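Local coordinates for clavulanic acid biosynthesis oligopeptide binding protein 2 (Streptomyces clavuligerus, PDB 2WOL) that probably binds oligopeptides or related solutes as a solute-binding protein of the clavulanic acid biosynthetic pathway, at residues G396-K401 with T429-G434; T98-L103 with T171-L176. All coordinates share one frame; numbering follows the deposited sequence.

Interaction 1: G396-K401 with T429-G434; sequences GTQRGK and TYFSLG
Tyr430 lays one face of its ring against Gln398, and the tyrosine can be followed outward atom by atom. CB meets the amide nitrogen NE2 of Gln398 at 3.2 Å. With CG anti to the backbone N (chi1 -169°), the ring extends toward the strand, and CG lies 3.4 Å from Gln398 CG. That methylene sits over the centre of the ring in a CH-pi contact, 3.5 Å from the centroid and 15° off the normal. Glutamine suits the place because its aliphatic part can lie on an aromatic face while its extended chain sets NE2 beside the CB-CG bond of Tyr430, amide and ring planes 66° apart; NE2 then also reaches Phe431, 3.8 Å from its CZ. Farther out, CE1 of Tyr430 lies 3.5 Å from Thr397 O. At the tip, OH is 3.4 Å from Thr397 CA and is hydrogen-bonded to Val450 O. A buried tyrosine thus combines an apolar face with a satisfied hydroxyl. Gly396, with no side chain, presents only backbone to that hydroxyl. The contact joins strand 391-398 to the short, weakly bonded helix 430-434. Strand 391-398 runs parallel to both 418-425 and 448-453, while Thr397 packs on helix 401-414.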
ATOM      1  N   GLY A 396      20.434 -10.570  -1.995  1.00 10.61           N
ATOM      2  CA  GLY A 396      19.283 -11.119  -2.708  1.00 11.40           C
ATOM      3  C   GLY A 396      18.486 -10.029  -3.399  1.00 12.16           C
ATOM      4  O   GLY A 396      18.305  -8.939  -2.850  1.00 11.59           O
ATOM      5  N   THR A 397      18.004 -10.323  -4.605  1.00 13.10           N
ATOM      6  CA  THR A 397      17.279  -9.335  -5.401  1.00 14.53           C
ATOM      7  C   THR A 397      16.385  -9.991  -6.460  1.00 15.82           C
ATOM      8  O   THR A 397      16.373 -11.215  -6.596  1.00 15.35           O
ATOM      9  CB  THR A 397      18.257  -8.331  -6.065  1.00 14.59           C
ATOM     10  OG1 THR A 397      17.523  -7.231  -6.609  1.00 14.86           O
ATOM     11  CG2 THR A 397      19.074  -8.993  -7.169  1.00 13.84           C
ATOM     12  N   GLN A 398      15.627  -9.159  -7.174  1.00 17.74           N
ATOM     13  CA  GLN A 398      14.858  -9.557  -8.358  1.00 19.67           C
ATOM     14  C   GLN A 398      15.625  -9.137  -9.601  1.00 20.25           C
ATOM     15  O   GLN A 398      16.460  -8.233  -9.539  1.00 20.47           O
ATOM     16  CB  GLN A 398      13.525  -8.803  -8.419  1.00 19.51           C
ATOM     17  CG  GLN A 398      12.491  -9.109  -7.362  1.00 21.01           C
ATOM     18  CD  GLN A 398      11.218  -8.287  -7.554  1.00 21.00           C
ATOM     19  OE1 GLN A 398      11.226  -7.248  -8.222  1.00 22.86           O
ATOM     20  NE2 GLN A 398      10.120  -8.753  -6.973  1.00 23.88           N
ATOM     21  N   ARG A 399      15.310  -9.760 -10.737  1.00 21.30           N
ATOM     22  CA  ARG A 399      15.703  -9.230 -12.044  1.00 22.13           C
ATOM     23  C   ARG A 399      15.038  -7.875 -12.284  1.00 22.07           C
ATOM     24  O   ARG A 399      13.925  -7.634 -11.810  1.00 22.37           O
ATOM     25  CB  ARG A 399      15.309 -10.202 -13.162  1.00 22.47           C
ATOM     26  CG  ARG A 399      16.370 -11.242 -13.485  1.00 24.23           C
ATOM     27  CD  ARG A 399      15.801 -12.441 -14.239  1.00 26.99           C
ATOM     28  NE  ARG A 399      15.127 -13.396 -13.354  1.00 28.90           N
ATOM     29  CZ  ARG A 399      15.714 -14.443 -12.774  1.00 29.86           C
ATOM     30  NH1 ARG A 399      17.003 -14.690 -12.967  1.00 30.43           N
ATOM     31  NH2 ARG A 399      15.003 -15.248 -11.993  1.00 30.34           N
ATOM     32  N   GLY A 400      15.725  -6.993 -13.007  1.00 22.21           N
ATOM     33  CA  GLY A 400      15.173  -5.685 -13.359  1.00 21.99           C
ATOM     34  C   GLY A 400      15.744  -4.539 -12.545  1.00 21.93           C
ATOM     35  O   GLY A 400      16.954  -4.469 -12.319  1.00 21.91           O
ATOM     36  N   LYS A 401      14.866  -3.640 -12.105  1.00 21.77           N
ATOM     37  CA  LYS A 401      15.270  -2.434 -11.377  1.00 21.58           C
ATOM     38  C   LYS A 401      15.923  -2.758 -10.034  1.00 20.85           C
ATOM     39  O   LYS A 401      16.835  -2.053  -9.592  1.00 20.70           O
ATOM     40  CB  LYS A 401      14.071  -1.501 -11.173  1.00 21.98           C
ATOM     41  CG  LYS A 401      14.431  -0.021 -11.096  1.00 23.23           C
ATOM     42  CD  LYS A 401      14.823   0.534 -12.462  1.00 24.99           C
ATOM     43  CE  LYS A 401      15.205   2.003 -12.377  1.00 25.73           C
ATOM     44  NZ  LYS A 401      16.002   2.443 -13.560  1.00 26.54           N
ATOM     45  N   THR A 429       7.219 -14.662  -7.253  1.00 22.01           N
ATOM     46  CA  THR A 429       7.114 -15.190  -5.893  1.00 21.40           C
ATOM     47  C   THR A 429       8.112 -14.552  -4.922  1.00 20.94           C
ATOM     48  O   THR A 429       8.374 -15.103  -3.854  1.00 20.76           O
ATOM     49  CB  THR A 429       7.327 -16.717  -5.867  1.00 21.39           C
ATOM     50  OG1 THR A 429       8.630 -17.026  -6.377  1.00 21.48           O
ATOM     51  CG2 THR A 429       6.263 -17.435  -6.697  1.00 21.32           C
ATOM     52  N   TYR A 430       8.655 -13.394  -5.291  1.00 20.63           N
ATOM     53  CA  TYR A 430       9.703 -12.736  -4.502  1.00 20.27           C
ATOM     54  C   TYR A 430       9.284 -12.453  -3.060  1.00 20.68           C
ATOM     55  O   TYR A 430      10.090 -12.577  -2.135  1.00 20.59           O
ATOM     56  CB  TYR A 430      10.151 -11.445  -5.187  1.00 19.65           C
ATOM     57  CG  TYR A 430      11.406 -10.827  -4.605  1.00 18.92           C
ATOM     58  CD1 TYR A 430      12.649 -11.442  -4.768  1.00 18.16           C
ATOM     59  CD2 TYR A 430      11.354  -9.617  -3.912  1.00 18.13           C
ATOM     60  CE1 TYR A 430      13.804 -10.876  -4.248  1.00 17.80           C
ATOM     61  CE2 TYR A 430      12.510  -9.037  -3.388  1.00 17.40           C
ATOM     62  CZ  TYR A 430      13.729  -9.675  -3.558  1.00 17.80           C
ATOM     63  OH  TYR A 430      14.877  -9.117  -3.046  1.00 17.06           O
ATOM     64  N   PHE A 431       8.020 -12.086  -2.873  1.00 21.24           N
ATOM     65  CA  PHE A 431       7.511 -11.727  -1.551  1.00 21.89           C
ATOM     66  C   PHE A 431       6.880 -12.916  -0.812  1.00 21.84           C
ATOM     67  O   PHE A 431       6.836 -12.937   0.418  1.00 22.29           O
ATOM     68  CB  PHE A 431       6.541 -10.542  -1.669  1.00 22.40           C
ATOM     69  CG  PHE A 431       7.061  -9.423  -2.541  1.00 23.02           C
ATOM     70  CD1 PHE A 431       6.587  -9.255  -3.839  1.00 24.11           C
ATOM     71  CD2 PHE A 431       8.042  -8.553  -2.073  1.00 23.74           C
ATOM     72  CE1 PHE A 431       7.074  -8.226  -4.653  1.00 24.28           C
ATOM     73  CE2 PHE A 431       8.536  -7.524  -2.876  1.00 23.87           C
ATOM     74  CZ  PHE A 431       8.051  -7.361  -4.169  1.00 24.14           C
ATOM     75  N   SER A 432       6.419 -13.911  -1.566  1.00 21.45           N
ATOM     76  CA  SER A 432       5.791 -15.101  -0.993  1.00 21.04           C
ATOM     77  C   SER A 432       6.781 -16.228  -0.684  1.00 20.74           C
ATOM     78  O   SER A 432       6.672 -16.895   0.352  1.00 21.24           O
ATOM     79  CB  SER A 432       4.691 -15.620  -1.924  1.00 21.20           C
ATOM     80  OG  SER A 432       5.192 -15.816  -3.236  1.00 21.06           O
ATOM     81  N   LEU A 433       7.736 -16.448  -1.584  1.00 19.88           N
ATOM     82  CA  LEU A 433       8.665 -17.569  -1.446  1.00 19.11           C
ATOM     83  C   LEU A 433      10.134 -17.159  -1.560  1.00 18.19           C
ATOM     84  O   LEU A 433      11.025 -17.979  -1.341  1.00 18.16           O
ATOM     85  CB  LEU A 433       8.346 -18.668  -2.473  1.00 19.41           C
ATOM     86  CG  LEU A 433       6.994 -19.392  -2.388  1.00 19.99           C
ATOM     87  CD1 LEU A 433       6.711 -20.135  -3.685  1.00 20.74           C
ATOM     88  CD2 LEU A 433       6.933 -20.342  -1.193  1.00 20.88           C
ATOM     89  N   GLY A 434      10.380 -15.895  -1.897  1.00 17.26           N
ATOM     90  CA  GLY A 434      11.741 -15.400  -2.105  1.00 15.94           C
ATOM     91  C   GLY A 434      12.282 -14.684  -0.884  1.00 15.01           C
ATOM     92  O   GLY A 434      12.510 -15.304   0.155  1.00 14.80           O
TER

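Interaction 2: T98-L103 with T171-L176; sequences TWTYRL and TIVFRL
Tyr101 and Phe174 cross at about a right angle, with Tyr101 CD1 near the plane of the phenylalanine ring, at its edge, 3.9 Å from CE1. They share one face of the sheet with Trp99 and Ile172. Ile172 sends CG2 to Tyr101 CB at 3.8 Å; this methyl lies between the backbone N and the carbonyl carbon, while CG1 stands anti to the N (chi1 -168°). The end of the side chain leads away from the partner strand, and Ile172 packs on helix 117-127 and strand 164-166. Leu176 crosses Trp99 obliquely, its CD1 3.7 Å from CD1 of the indole. Large apolar groups suit this buried face, where Phe183 meets the rings of both Trp99 and Phe174.

On the other face, beta-branched Thr98, Thr100, Val173 and Thr171 suit the extended backbone, and the long charged chains of Arg102 and Arg175 suit the solvent side. Thr100 and Val173 lie side by side, pointing the same way, OG1 3.8 Å from CG2, whereas Thr98 crosses Val173 obliquely, CG2 to CG1 at 3.7 Å.

This is the central antiparallel ladder of a four-stranded sheet flanked by 91-93 and 164-166, alternating hydrogen-bonded and non-hydrogen-bonded pairs. Phe174 N gives Trp99 O a bond of 2.7 Å, nearly straight at 178°, and Trp99 N returns one to Phe174 O; Tyr101 and Ile172 repeat the exchange, so the backbone N and O of all four are satisfied. The faces then differ: the buried one is apolar, its polar tips bonded elsewhere, Tyr101 OH to Asp184 and Trp99 NE1 to Gly96, whereas the threonine-arginine face carries charge, Arg102 forming a salt bridge with Glu91.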
ATOM      1  N   THR A  98     -12.622  -1.589  22.137  1.00 16.64           N
ATOM      2  CA  THR A  98     -13.984  -1.767  21.643  1.00 15.89           C
ATOM      3  C   THR A  98     -14.397  -0.651  20.686  1.00 15.02           C
ATOM      4  O   THR A  98     -14.304   0.537  21.012  1.00 14.90           O
ATOM      5  CB  THR A  98     -14.985  -1.927  22.808  1.00 16.24           C
ATOM      6  OG1 THR A  98     -14.551  -3.007  23.644  1.00 16.98           O
ATOM      7  CG2 THR A  98     -16.396  -2.221  22.294  1.00 16.18           C
ATOM      8  N   TRP A  99     -14.853  -1.057  19.505  1.00 13.78           N
ATOM      9  CA  TRP A  99     -15.190  -0.135  18.433  1.00 12.88           C
ATOM     10  C   TRP A  99     -16.619  -0.364  17.977  1.00 12.68           C
ATOM     11  O   TRP A  99     -16.979  -1.467  17.557  1.00 12.30           O
ATOM     12  CB  TRP A  99     -14.217  -0.320  17.271  1.00 12.62           C
ATOM     13  CG  TRP A  99     -12.846   0.184  17.573  1.00 12.51           C
ATOM     14  CD1 TRP A  99     -11.932  -0.370  18.424  1.00 12.21           C
ATOM     15  CD2 TRP A  99     -12.234   1.358  17.034  1.00 12.30           C
ATOM     16  NE1 TRP A  99     -10.783   0.384  18.445  1.00 12.10           N
ATOM     17  CE2 TRP A  99     -10.942   1.451  17.600  1.00 12.01           C
ATOM     18  CE3 TRP A  99     -12.647   2.334  16.119  1.00 12.62           C
ATOM     19  CZ2 TRP A  99     -10.061   2.491  17.282  1.00 12.12           C
ATOM     20  CZ3 TRP A  99     -11.774   3.361  15.802  1.00 12.11           C
ATOM     21  CH2 TRP A  99     -10.495   3.433  16.384  1.00 12.61           C
ATOM     22  N   THR A 100     -17.427   0.689  18.067  1.00 12.30           N
ATOM     23  CA  THR A 100     -18.843   0.629  17.736  1.00 12.20           C
ATOM     24  C   THR A 100     -19.163   1.527  16.541  1.00 11.90           C
ATOM     25  O   THR A 100     -18.705   2.671  16.469  1.00 11.96           O
ATOM     26  CB  THR A 100     -19.694   1.045  18.963  1.00 12.11           C
ATOM     27  OG1 THR A 100     -19.377   0.191  20.070  1.00 13.07           O
ATOM     28  CG2 THR A 100     -21.184   0.963  18.669  1.00 12.73           C
ATOM     29  N   TYR A 101     -19.943   0.992  15.602  1.00 11.61           N
ATOM     30  CA  TYR A 101     -20.401   1.725  14.422  1.00 11.69           C
ATOM     31  C   TYR A 101     -21.911   1.624  14.298  1.00 12.56           C
ATOM     32  O   TYR A 101     -22.513   0.610  14.673  1.00 12.42           O
ATOM     33  CB  TYR A 101     -19.754   1.182  13.138  1.00 11.20           C
ATOM     34  CG  TYR A 101     -18.248   1.289  13.107  1.00 10.78           C
ATOM     35  CD1 TYR A 101     -17.455   0.303  13.690  1.00  9.87           C
ATOM     36  CD2 TYR A 101     -17.615   2.370  12.491  1.00 10.58           C
ATOM     37  CE1 TYR A 101     -16.068   0.387  13.671  1.00  9.72           C
ATOM     38  CE2 TYR A 101     -16.226   2.466  12.464  1.00  9.70           C
ATOM     39  CZ  TYR A 101     -15.460   1.469  13.059  1.00 10.49           C
ATOM     40  OH  TYR A 101     -14.084   1.531  13.058  1.00 10.88           O
ATOM     41  N   ARG A 102     -22.509   2.682  13.761  1.00 13.05           N
ATOM     42  CA  ARG A 102     -23.950   2.754  13.558  1.00 14.47           C
ATOM     43  C   ARG A 102     -24.218   2.974  12.080  1.00 14.74           C
ATOM     44  O   ARG A 102     -23.783   3.970  11.502  1.00 14.81           O
ATOM     45  CB  ARG A 102     -24.555   3.867  14.424  1.00 14.34           C
ATOM     46  CG  ARG A 102     -24.110   3.743  15.874  1.00 15.36           C
ATOM     47  CD  ARG A 102     -24.693   4.776  16.827  1.00 15.69           C
ATOM     48  NE  ARG A 102     -24.020   4.644  18.119  1.00 18.30           N
ATOM     49  CZ  ARG A 102     -24.304   3.716  19.031  1.00 18.90           C
ATOM     50  NH1 ARG A 102     -25.280   2.840  18.821  1.00 20.63           N
ATOM     51  NH2 ARG A 102     -23.615   3.667  20.161  1.00 19.03           N
ATOM     52  N   LEU A 103     -24.914   2.021  11.471  1.00 15.28           N
ATOM     53  CA  LEU A 103     -25.115   2.007  10.028  1.00 16.28           C
ATOM     54  C   LEU A 103     -26.269   2.893   9.585  1.00 16.55           C
ATOM     55  O   LEU A 103     -27.293   2.995  10.272  1.00 16.70           O
ATOM     56  CB  LEU A 103     -25.356   0.578   9.538  1.00 16.36           C
ATOM     57  CG  LEU A 103     -24.160  -0.359   9.359  1.00 17.11           C
ATOM     58  CD1 LEU A 103     -23.638  -0.878  10.696  1.00 17.55           C
ATOM     59  CD2 LEU A 103     -24.563  -1.520   8.457  1.00 17.15           C
ATOM     60  N   THR A 171     -26.387  -1.745  13.861  1.00 13.87           N
ATOM     61  CA  THR A 171     -25.334  -1.549  14.851  1.00 13.35           C
ATOM     62  C   THR A 171     -24.352  -2.709  14.817  1.00 13.03           C
ATOM     63  O   THR A 171     -24.750  -3.872  14.734  1.00 13.19           O
ATOM     64  CB  THR A 171     -25.911  -1.401  16.278  1.00 13.66           C
ATOM     65  OG1 THR A 171     -27.007  -0.478  16.255  1.00 13.81           O
ATOM     66  CG2 THR A 171     -24.854  -0.898  17.255  1.00 13.52           C
ATOM     67  N   ILE A 172     -23.065  -2.385  14.872  1.00 12.40           N
ATOM     68  CA  ILE A 172     -22.025  -3.401  14.941  1.00 11.99           C
ATOM     69  C   ILE A 172     -20.961  -3.009  15.963  1.00 11.76           C
ATOM     70  O   ILE A 172     -20.533  -1.848  16.019  1.00 11.99           O
ATOM     71  CB  ILE A 172     -21.425  -3.724  13.534  1.00 11.75           C
ATOM     72  CG1 ILE A 172     -20.554  -4.989  13.588  1.00 11.80           C
ATOM     73  CG2 ILE A 172     -20.681  -2.512  12.937  1.00 11.60           C
ATOM     74  CD1 ILE A 172     -20.317  -5.631  12.230  1.00 12.07           C
ATOM     75  N   VAL A 173     -20.569  -3.977  16.790  1.00 11.70           N
ATOM     76  CA  VAL A 173     -19.590  -3.759  17.855  1.00 11.75           C
ATOM     77  C   VAL A 173     -18.429  -4.739  17.708  1.00 11.76           C
ATOM     78  O   VAL A 173     -18.638  -5.953  17.670  1.00 11.99           O
ATOM     79  CB  VAL A 173     -20.225  -3.929  19.265  1.00 11.80           C
ATOM     80  CG1 VAL A 173     -19.193  -3.682  20.358  1.00 12.39           C
ATOM     81  CG2 VAL A 173     -21.417  -2.991  19.439  1.00 12.42           C
ATOM     82  N   PHE A 174     -17.211  -4.205  17.622  1.00 11.77           N
ATOM     83  CA  PHE A 174     -16.004  -5.027  17.535  1.00 11.56           C
ATOM     84  C   PHE A 174     -15.265  -5.022  18.873  1.00 12.03           C
ATOM     85  O   PHE A 174     -14.807  -3.975  19.335  1.00 12.30           O
ATOM     86  CB  PHE A 174     -15.079  -4.509  16.432  1.00 10.90           C
ATOM     87  CG  PHE A 174     -15.672  -4.577  15.054  1.00 10.34           C
ATOM     88  CD1 PHE A 174     -16.351  -3.484  14.514  1.00  9.27           C
ATOM     89  CD2 PHE A 174     -15.532  -5.724  14.277  1.00  9.74           C
ATOM     90  CE1 PHE A 174     -16.896  -3.539  13.236  1.00  9.07           C
ATOM     91  CE2 PHE A 174     -16.077  -5.786  12.992  1.00  9.61           C
ATOM     92  CZ  PHE A 174     -16.756  -4.691  12.471  1.00  9.79           C
ATOM     93  N   ARG A 175     -15.153  -6.195  19.490  1.00 12.65           N
ATOM     94  CA  ARG A 175     -14.437  -6.343  20.753  1.00 13.30           C
ATOM     95  C   ARG A 175     -13.063  -6.938  20.474  1.00 13.17           C
ATOM     96  O   ARG A 175     -12.924  -8.149  20.299  1.00 12.97           O
ATOM     97  CB  ARG A 175     -15.216  -7.239  21.720  1.00 13.72           C
ATOM     98  CG  ARG A 175     -16.567  -6.694  22.162  1.00 16.37           C
ATOM     99  CD  ARG A 175     -17.250  -7.721  23.047  1.00 20.24           C
ATOM    100  NE  ARG A 175     -18.458  -7.219  23.700  1.00 24.17           N
ATOM    101  CZ  ARG A 175     -19.222  -7.945  24.516  1.00 25.50           C
ATOM    102  NH1 ARG A 175     -18.911  -9.210  24.778  1.00 26.22           N
ATOM    103  NH2 ARG A 175     -20.303  -7.409  25.069  1.00 26.65           N
ATOM    104  N   LEU A 176     -12.056  -6.073  20.433  1.00 13.16           N
ATOM    105  CA  LEU A 176     -10.716  -6.473  20.011  1.00 13.41           C
ATOM    106  C   LEU A 176      -9.943  -7.181  21.113  1.00 13.54           C
ATOM    107  O   LEU A 176     -10.218  -6.989  22.297  1.00 13.49           O
ATOM    108  CB  LEU A 176      -9.925  -5.265  19.482  1.00 13.25           C
ATOM    109  CG  LEU A 176     -10.610  -4.331  18.474  1.00 13.26           C
ATOM    110  CD1 LEU A 176      -9.664  -3.221  18.034  1.00 13.66           C
ATOM    111  CD2 LEU A 176     -11.159  -5.077  17.270  1.00 14.05           C
TER
HETATM  112  O   HOH W   1     -12.644  -5.719  23.572  1.00 25.98           O

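In the fold
Interactions 1 and 2 lie on opposite sides of the chain's centre, their centres 40 Å apart and their nearest atoms about 26 Å apart, so neither touches the other. They follow in series along the chain, 98-103 with 171-176 closing before 396-401 with 429-434 opens. They also belong to different sheets: interaction 2 pairs the two inner strands of a four-stranded antiparallel sheet, whereas interaction 1 packs a short helix against a strand in a larger mixed sheet. Both fall within the family 5 solute-binding range. Each is best read as local packing within its own part of the fold.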